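Local coordinates for malonyl-CoA-[acyl-carrier-protein] transacylase (Coxiella burnetii, PDB 3TQE), which probably catalyses transfer of the malonyl group from coenzyme A to the holo acyl carrier protein, supplying malonyl-ACP for fatty acid synthesis, at residues Val11-Gly16 with Asn283-Leu288; Val91-Ser96 with Val259-Thr264. One frame throughout, in Å; residues are numbered along the deposited sequence. Where two conformers were deposited one is given.

Overall arrangement
The two contacts illustrate how adjacent strands of one parallel sheet each end against the start of a helix, close to the active-site pocket. Interaction 1 and interaction 2 use neighbouring parallel strands, 9-12 and 91-94, joined by backbone hydrogen bonds of F12 with A93 and H95. Each strand end packs on a helix start, 284-292 in the first and 261-270 in the second, and W261 bridges to L285 and L288. Interaction 1 is aliphatic and buried at V11-P13 but reaches solvent at G16 and K284; interaction 2 is buried throughout its touching residues and largely aromatic. Neither contact contains a hydrogen bond between its segments, and both reach the bound glycine, through Q15 and S96.

Interaction 1. Residues Val11-Gly16 with Asn283-Leu288; sequences VFPGQG and NKLAGL. With GLY (glycine), chain B.
The peptide plane joining F12 to P13 receives L285 on one face: methyl CD1 lies over it, 3.5 Å from F12 C and 3.6 Å from P13 N. A leucine methyl thus packs on a flat backbone group just where strand 9-12 gives way to loop. V11 and P13 touch the same methyl. V11 CB is 3.9 Å from L285 CD1, and V11 CG2 approaches it as closely while also passing L285 CB, the two side chains sliding past each other in opposite directions. P13 crosses the leucine at about a right angle, with CB 4.1 Å from L285 CD1. L285 has CG anti to its carbonyl carbon (chi1 -60°), which sends the branch off the first turn of its helix to the strand end.

Farther along, the contact thins toward solvent. K284 lays its aliphatic CE 3.8 Å from G16 O, while its ammonium NZ forms a salt bridge with D282. Between P13 and G16 in sequence, Q15 belongs to the ligand pocket, its CB 3.5 Å from CA of the bound glycine. The start of helix 284-292 thus packs on the C-terminal end of a parallel strand, where this α/β fold places its ligand pocket.

The amides of L285 and A286 are taken by the two carboxylate oxygens of E278, at the end of strand 275-278. Strand 9-12 runs between 91-94 and 275-278 in the parallel sheet; W261 of helix 261-270 packs on V11 and L285, whereas the F12 side chain leaves the backbone away from helix 284-292, and its ring packs against helices 63-83 and 97-105.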
ATOM      1  N   VAL A  11       1.870   2.976   9.042  1.00 11.26           N
ATOM      2  CA  VAL A  11       1.148   2.480   7.903  1.00 11.31           C
ATOM      3  C   VAL A  11       1.684   3.098   6.638  1.00 10.69           C
ATOM      4  O   VAL A  11       1.905   4.301   6.561  1.00 12.24           O
ATOM      5  CB  VAL A  11      -0.389   2.644   8.029  1.00 12.15           C
ATOM      6  CG1 VAL A  11      -0.881   1.782   9.194  1.00 13.96           C
ATOM      7  CG2 VAL A  11      -0.846   4.105   8.193  1.00 14.00           C
ATOM      8  N   PHE A  12       1.948   2.254   5.652  1.00 10.24           N
ATOM      9  CA  PHE A  12       2.650   2.659   4.457  1.00 11.24           C
ATOM     10  C   PHE A  12       1.722   2.639   3.271  1.00 11.20           C
ATOM     11  O   PHE A  12       1.168   1.597   2.939  1.00 11.79           O
ATOM     12  CB  PHE A  12       3.807   1.703   4.185  1.00 10.88           C
ATOM     13  CG  PHE A  12       4.873   1.740   5.231  1.00 10.96           C
ATOM     14  CD1 PHE A  12       5.974   2.550   5.093  1.00 12.34           C
ATOM     15  CD2 PHE A  12       4.751   0.995   6.375  1.00 11.85           C
ATOM     16  CE1 PHE A  12       6.972   2.570   6.041  1.00 13.33           C
ATOM     17  CE2 PHE A  12       5.737   1.022   7.319  1.00 12.36           C
ATOM     18  CZ  PHE A  12       6.857   1.789   7.136  1.00 12.79           C
ATOM     19  N   PRO A  13       1.556   3.778   2.625  1.00 12.09           N
ATOM     20  CA  PRO A  13       0.678   3.814   1.501  1.00 13.12           C
ATOM     21  C   PRO A  13       1.227   3.202   0.235  1.00 14.07           C
ATOM     22  O   PRO A  13       2.424   3.061   0.054  1.00 15.55           O
ATOM     23  CB  PRO A  13       0.444   5.287   1.289  1.00 14.71           C
ATOM     24  CG  PRO A  13       1.483   5.936   1.862  1.00 16.18           C
ATOM     25  CD  PRO A  13       2.016   5.112   2.983  1.00 12.87           C
ATOM     26  N   GLY A  14       0.300   2.844  -0.622  1.00 15.05           N
ATOM     27  CA  GLY A  14       0.584   2.282  -1.928  1.00 15.75           C
ATOM     28  C   GLY A  14      -0.049   3.089  -3.036  1.00 16.35           C
ATOM     29  O   GLY A  14      -0.263   4.287  -2.910  1.00 15.79           O
ATOM     30  N   GLN A  15      -0.365   2.405  -4.132  0.50 17.54           N
ATOM     31  CA  GLN A  15      -1.024   2.997  -5.304  0.50 19.01           C
ATOM     32  C   GLN A  15      -2.129   3.973  -4.941  0.50 18.79           C
ATOM     33  O   GLN A  15      -2.953   3.699  -4.065  0.50 19.63           O
ATOM     34  CB  GLN A  15      -1.620   1.881  -6.167  0.50 19.77           C
ATOM     35  CG  GLN A  15      -2.278   2.369  -7.442  0.50 23.17           C
ATOM     36  CD  GLN A  15      -1.959   1.483  -8.612  0.50 28.00           C
ATOM     37  OE1 GLN A  15      -1.383   0.406  -8.439  0.50 30.49           O
ATOM     38  NE2 GLN A  15      -2.305   1.934  -9.821  0.50 30.33           N
ATOM     39  N   GLY A  16      -2.153   5.104  -5.631  1.00 18.68           N
ATOM     40  CA  GLY A  16      -3.159   6.087  -5.389  1.00 19.62           C
ATOM     41  C   GLY A  16      -2.598   7.237  -4.615  1.00 18.28           C
ATOM     42  O   GLY A  16      -3.133   8.345  -4.684  1.00 21.62           O
ATOM     43  N   ASN A 283      -2.702  11.353   2.186  1.00 18.21           N
ATOM     44  CA  ASN A 283      -3.384  11.008   3.417  1.00 18.45           C
ATOM     45  C   ASN A 283      -4.489   9.985   3.183  1.00 17.95           C
ATOM     46  O   ASN A 283      -5.496   9.958   3.897  1.00 18.52           O
ATOM     47  CB  ASN A 283      -3.893  12.268   4.101  1.00 19.90           C
ATOM     48  CG  ASN A 283      -4.922  13.000   3.292  1.00 22.40           C
ATOM     49  OD1 ASN A 283      -5.315  12.577   2.226  1.00 25.68           O
ATOM     50  ND2 ASN A 283      -5.380  14.142   3.829  1.00 31.21           N
ATOM     51  N   LYS A 284      -4.273   9.109   2.195  1.00 17.21           N
ATOM     52  CA  LYS A 284      -5.281   8.139   1.833  1.00 17.85           C
ATOM     53  C   LYS A 284      -5.525   7.153   2.960  1.00 17.26           C
ATOM     54  O   LYS A 284      -6.663   6.787   3.233  1.00 18.38           O
ATOM     55  CB  LYS A 284      -4.877   7.420   0.550  1.00 18.87           C
ATOM     56  CG  LYS A 284      -4.771   8.327  -0.653  1.00 22.85           C
ATOM     57  CD  LYS A 284      -6.116   8.725  -1.138  1.00 26.89           C
ATOM     58  CE  LYS A 284      -6.051   9.357  -2.525  1.00 29.43           C
ATOM     59  NZ  LYS A 284      -5.712  10.800  -2.411  1.00 33.65           N
ATOM     60  N   LEU A 285      -4.472   6.658   3.591  1.00 15.80           N
ATOM     61  CA  LEU A 285      -4.707   5.692   4.664  1.00 16.11           C
ATOM     62  C   LEU A 285      -5.341   6.341   5.867  1.00 16.42           C
ATOM     63  O   LEU A 285      -6.151   5.712   6.533  1.00 16.50           O
ATOM     64  CB  LEU A 285      -3.427   4.966   5.055  1.00 15.49           C
ATOM     65  CG  LEU A 285      -2.787   4.190   3.910  1.00 14.96           C
ATOM     66  CD1 LEU A 285      -1.513   3.509   4.404  1.00 15.96           C
ATOM     67  CD2 LEU A 285      -3.718   3.192   3.266  1.00 17.34           C
ATOM     68  N   ALA A 286      -5.004   7.591   6.150  1.00 16.83           N
ATOM     69  CA  ALA A 286      -5.666   8.281   7.254  1.00 17.60           C
ATOM     70  C   ALA A 286      -7.143   8.303   7.019  1.00 18.17           C
ATOM     71  O   ALA A 286      -7.919   8.114   7.952  1.00 18.49           O
ATOM     72  CB  ALA A 286      -5.146   9.681   7.408  1.00 18.36           C
ATOM     73  N   GLY A 287      -7.538   8.560   5.777  1.00 18.38           N
ATOM     74  CA  GLY A 287      -8.963   8.581   5.449  1.00 19.31           C
ATOM     75  C   GLY A 287      -9.633   7.267   5.786  1.00 19.46           C
ATOM     76  O   GLY A 287     -10.722   7.247   6.367  1.00 21.46           O
ATOM     77  N   LEU A 288      -9.006   6.155   5.418  1.00 17.96           N
ATOM     78  CA  LEU A 288      -9.564   4.852   5.693  1.00 17.69           C
ATOM     79  C   LEU A 288      -9.604   4.566   7.171  1.00 17.08           C
ATOM     80  O   LEU A 288     -10.593   4.046   7.677  1.00 17.92           O
ATOM     81  CB  LEU A 288      -8.766   3.760   4.995  1.00 17.52           C
ATOM     82  CG  LEU A 288      -8.698   3.841   3.489  1.00 18.80           C
ATOM     83  CD1 LEU A 288      -7.862   2.667   2.969  1.00 18.87           C
ATOM     84  CD2 LEU A 288     -10.102   3.856   2.895  1.00 20.15           C
TER
HETATM   85  N   GLY B 314      -3.811  -2.048  -5.582  1.00 46.42           N
HETATM   86  CA  GLY B 314      -2.453  -1.483  -5.871  1.00 45.67           C
HETATM   87  C   GLY B 314      -1.386  -2.554  -6.012  1.00 45.14           C
HETATM   88  O   GLY B 314      -0.168  -2.332  -5.856  1.00 43.80           O
HETATM   89  OXT GLY B 314      -1.728  -3.695  -6.273  1.00 44.96           O

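Interaction 2. Residues Val91-Ser96 with Val259-Thr264; sequences VMAGHS and VRWVET. With GLY (glycine), chain B.
Facing V259 across 6.7 Å between CA atoms, S96 takes a strained backbone conformation with positive phi (58°), consistent with the nucleophile elbow of this family, the sharp turn from strand to helix that presents the predicted catalytic serine. H95, just before it, carries most of the contact from this strand end: with CG anti to the backbone N (chi1 -169°), the imidazole is carried to V259 and W261. V259 CG1 sits over the imidazole face, 3.9 Å from the ring centroid, as a CH-pi contact. W261 lies on the same side of the imidazole plane as V259, obliquely off the CD2 corner, the ring planes at 56°; H95 CB lies over its six-membered ring, 4.2 Å from that centroid, and H95 CD2 covers the same face at 3.7 Å from W261 CD2. A93 O lies in plane at the indole edge, and A93 CB touches T264 CG2 at 3.6 Å. T264 OG1 turns back to donate to R260 O (2.8 Å), which also accepts from T264 N on its opposite face. Outside partners fix the polar ends: H95 NE2 binds N166, and S96 OG binds H205 and R121 beside the bound glycine. Strand 91-94 edges the parallel sheet beside strand 9-12, L285 of helix 284-292 packs on H95 and L288 on W261, and V259 meets N164 of strand 160-167.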
ATOM      1  N   VAL A  91       4.331  -1.785  15.452  1.00 12.95           N
ATOM      2  CA  VAL A  91       3.895  -2.630  14.363  1.00 13.45           C
ATOM      3  C   VAL A  91       3.848  -1.796  13.104  1.00 12.41           C
ATOM      4  O   VAL A  91       3.739  -0.561  13.153  1.00 11.96           O
ATOM      5  CB  VAL A  91       2.520  -3.269  14.716  1.00 14.31           C
ATOM      6  CG1 VAL A  91       1.467  -2.206  14.832  1.00 17.41           C
ATOM      7  CG2 VAL A  91       2.120  -4.387  13.769  1.00 16.21           C
HETATM    8  N   MSE A  92       3.935  -2.474  11.981  1.00 12.60           N
HETATM    9  CA  MSE A  92       3.845  -1.845  10.674  1.00 11.94           C
HETATM   10  C   MSE A  92       2.865  -2.586   9.802  1.00 11.70           C
HETATM   11  O   MSE A  92       2.706  -3.787   9.936  1.00 12.46           O
HETATM   12  CB  MSE A  92       5.213  -1.876   9.999  1.00 13.74           C
HETATM   13  CG  MSE A  92       6.276  -1.051  10.692  1.00 16.32           C
HETATM   14 SE   MSE A  92       7.953  -1.264   9.741  1.00 17.98          SE
HETATM   15  CE  MSE A  92       9.092  -0.137  10.793  1.00 20.23           C
ATOM     16  N   ALA A  93       2.257  -1.880   8.876  1.00 11.18           N
ATOM     17  CA  ALA A  93       1.440  -2.513   7.861  1.00 11.68           C
ATOM     18  C   ALA A  93       1.487  -1.612   6.649  1.00 11.84           C
ATOM     19  O   ALA A  93       1.535  -0.416   6.783  1.00 12.31           O
ATOM     20  CB  ALA A  93      -0.008  -2.686   8.311  1.00 14.02           C
ATOM     21  N   GLY A  94       1.439  -2.177   5.481  1.00 12.51           N
ATOM     22  CA  GLY A  94       1.411  -1.408   4.283  1.00 12.63           C
ATOM     23  C   GLY A  94       0.315  -1.843   3.395  1.00 13.48           C
ATOM     24  O   GLY A  94       0.018  -3.017   3.342  1.00 15.77           O
ATOM     25  N   HIS A  95      -0.234  -0.913   2.629  1.00 12.92           N
ATOM     26  CA  HIS A  95      -1.352  -1.260   1.783  1.00 14.68           C
ATOM     27  C   HIS A  95      -0.805  -1.634   0.411  1.00 14.99           C
ATOM     28  O   HIS A  95      -0.309  -0.791  -0.315  1.00 15.10           O
ATOM     29  CB  HIS A  95      -2.327  -0.103   1.773  1.00 14.99           C
ATOM     30  CG  HIS A  95      -3.655  -0.414   1.162  1.00 16.64           C
ATOM     31  ND1 HIS A  95      -3.816  -0.722  -0.174  1.00 18.95           N
ATOM     32  CD2 HIS A  95      -4.888  -0.426   1.710  1.00 17.73           C
ATOM     33  CE1 HIS A  95      -5.103  -0.928  -0.416  1.00 19.88           C
ATOM     34  NE2 HIS A  95      -5.775  -0.756   0.713  1.00 18.33           N
ATOM     35  N   SER A  96      -0.878  -2.933   0.096  1.00 15.73           N
ATOM     36  CA  SER A  96      -0.388  -3.520  -1.180  1.00 15.68           C
ATOM     37  C   SER A  96       1.105  -3.256  -1.439  1.00 15.14           C
ATOM     38  O   SER A  96       1.955  -3.858  -0.826  1.00 15.75           O
ATOM     39  CB  SER A  96      -1.316  -3.134  -2.334  1.00 17.45           C
ATOM     40  OG  SER A  96      -0.976  -3.872  -3.512  1.00 19.98           O
ATOM     41  N   VAL A 259      -6.731  -7.352  -0.250  1.00 14.28           N
ATOM     42  CA  VAL A 259      -6.008  -6.641   0.786  1.00 14.03           C
ATOM     43  C   VAL A 259      -6.974  -6.454   1.949  1.00 13.49           C
ATOM     44  O   VAL A 259      -7.957  -5.718   1.862  1.00 14.38           O
ATOM     45  CB  VAL A 259      -5.535  -5.285   0.281  1.00 13.89           C
ATOM     46  CG1 VAL A 259      -4.921  -4.439   1.389  1.00 16.21           C
ATOM     47  CG2 VAL A 259      -4.560  -5.485  -0.843  1.00 16.96           C
ATOM     48  N   ARG A 260      -6.654  -7.086   3.073  1.00 13.86           N
ATOM     49  CA  ARG A 260      -7.543  -7.084   4.216  1.00 13.78           C
ATOM     50  C   ARG A 260      -7.195  -5.932   5.136  1.00 13.56           C
ATOM     51  O   ARG A 260      -6.750  -6.124   6.270  1.00 13.68           O
ATOM     52  CB  ARG A 260      -7.491  -8.438   4.907  1.00 14.29           C
ATOM     53  CG  ARG A 260      -7.991  -9.517   3.993  1.00 15.90           C
ATOM     54  CD  ARG A 260      -7.596 -10.865   4.444  1.00 19.21           C
ATOM     55  NE  ARG A 260      -8.272 -11.241   5.667  1.00 19.24           N
ATOM     56  CZ  ARG A 260      -8.086 -12.406   6.293  1.00 23.19           C
ATOM     57  NH1 ARG A 260      -7.219 -13.302   5.841  1.00 23.30           N
ATOM     58  NH2 ARG A 260      -8.765 -12.676   7.384  1.00 24.29           N
ATOM     59  N   TRP A 261      -7.404  -4.729   4.650  1.00 13.57           N
ATOM     60  CA  TRP A 261      -6.981  -3.558   5.389  1.00 13.54           C
ATOM     61  C   TRP A 261      -7.833  -3.312   6.630  1.00 13.78           C
ATOM     62  O   TRP A 261      -7.306  -3.034   7.709  1.00 13.82           O
ATOM     63  CB  TRP A 261      -6.953  -2.339   4.493  1.00 14.24           C
ATOM     64  CG  TRP A 261      -6.275  -1.188   5.094  1.00 13.30           C
ATOM     65  CD1 TRP A 261      -6.832  -0.038   5.521  1.00 15.25           C
ATOM     66  CD2 TRP A 261      -4.878  -1.092   5.380  1.00 12.63           C
ATOM     67  NE1 TRP A 261      -5.869   0.790   6.036  1.00 15.12           N
ATOM     68  CE2 TRP A 261      -4.662   0.150   5.980  1.00 13.70           C
ATOM     69  CE3 TRP A 261      -3.795  -1.942   5.193  1.00 14.76           C
ATOM     70  CZ2 TRP A 261      -3.395   0.573   6.370  1.00 13.32           C
ATOM     71  CZ3 TRP A 261      -2.548  -1.525   5.606  1.00 14.30           C
ATOM     72  CH2 TRP A 261      -2.362  -0.284   6.170  1.00 14.54           C
ATOM     73  N   VAL A 262      -9.135  -3.425   6.510  1.00 14.24           N
ATOM     74  CA  VAL A 262      -9.947  -3.152   7.674  0.50 14.48           C
ATOM     75  C   VAL A 262      -9.608  -4.161   8.790  1.00 14.03           C
ATOM     76  O   VAL A 262      -9.475  -3.752   9.940  1.00 15.26           O
ATOM     77  CB  VAL A 262     -11.440  -3.052   7.348  0.50 15.10           C
ATOM     78  CG1 VAL A 262     -11.885  -4.260   6.573  0.50 16.28           C
ATOM     79  CG2 VAL A 262     -12.255  -2.801   8.623  0.50 14.56           C
ATOM     80  N   GLU A 263      -9.394  -5.428   8.467  1.00 13.70           N
ATOM     81  CA  GLU A 263      -9.030  -6.389   9.494  1.00 14.28           C
ATOM     82  C   GLU A 263      -7.663  -6.072  10.082  1.00 13.68           C
ATOM     83  O   GLU A 263      -7.422  -6.300  11.261  1.00 14.45           O
ATOM     84  CB  GLU A 263      -9.028  -7.806   8.937  1.00 16.20           C
ATOM     85  CG  GLU A 263     -10.383  -8.358   8.730  1.00 18.01           C
ATOM     86  CD  GLU A 263     -10.359  -9.589   7.862  1.00 20.62           C
ATOM     87  OE1 GLU A 263     -10.206  -9.436   6.622  1.00 22.39           O
ATOM     88  OE2 GLU A 263     -10.489 -10.698   8.420  1.00 27.28           O
ATOM     89  N   THR A 264      -6.757  -5.580   9.260  1.00 12.04           N
ATOM     90  CA  THR A 264      -5.427  -5.180   9.741  1.00 12.28           C
ATOM     91  C   THR A 264      -5.546  -4.059  10.760  1.00 12.69           C
ATOM     92  O   THR A 264      -4.936  -4.125  11.834  1.00 12.84           O
ATOM     93  CB  THR A 264      -4.539  -4.744   8.587  1.00 12.53           C
ATOM     94  OG1 THR A 264      -4.334  -5.871   7.740  1.00 13.75           O
ATOM     95  CG2 THR A 264      -3.216  -4.216   9.083  1.00 14.10           C
TER
HETATM   96  N   GLY B 314      -3.811  -2.048  -5.582  1.00 46.42           N
HETATM   97  CA  GLY B 314      -2.453  -1.483  -5.871  1.00 45.67           C
HETATM   98  C   GLY B 314      -1.386  -2.554  -6.012  1.00 45.14           C
HETATM   99  O   GLY B 314      -0.168  -2.332  -5.856  1.00 43.80           O
HETATM  100  OXT GLY B 314      -1.728  -3.695  -6.273  1.00 44.96           O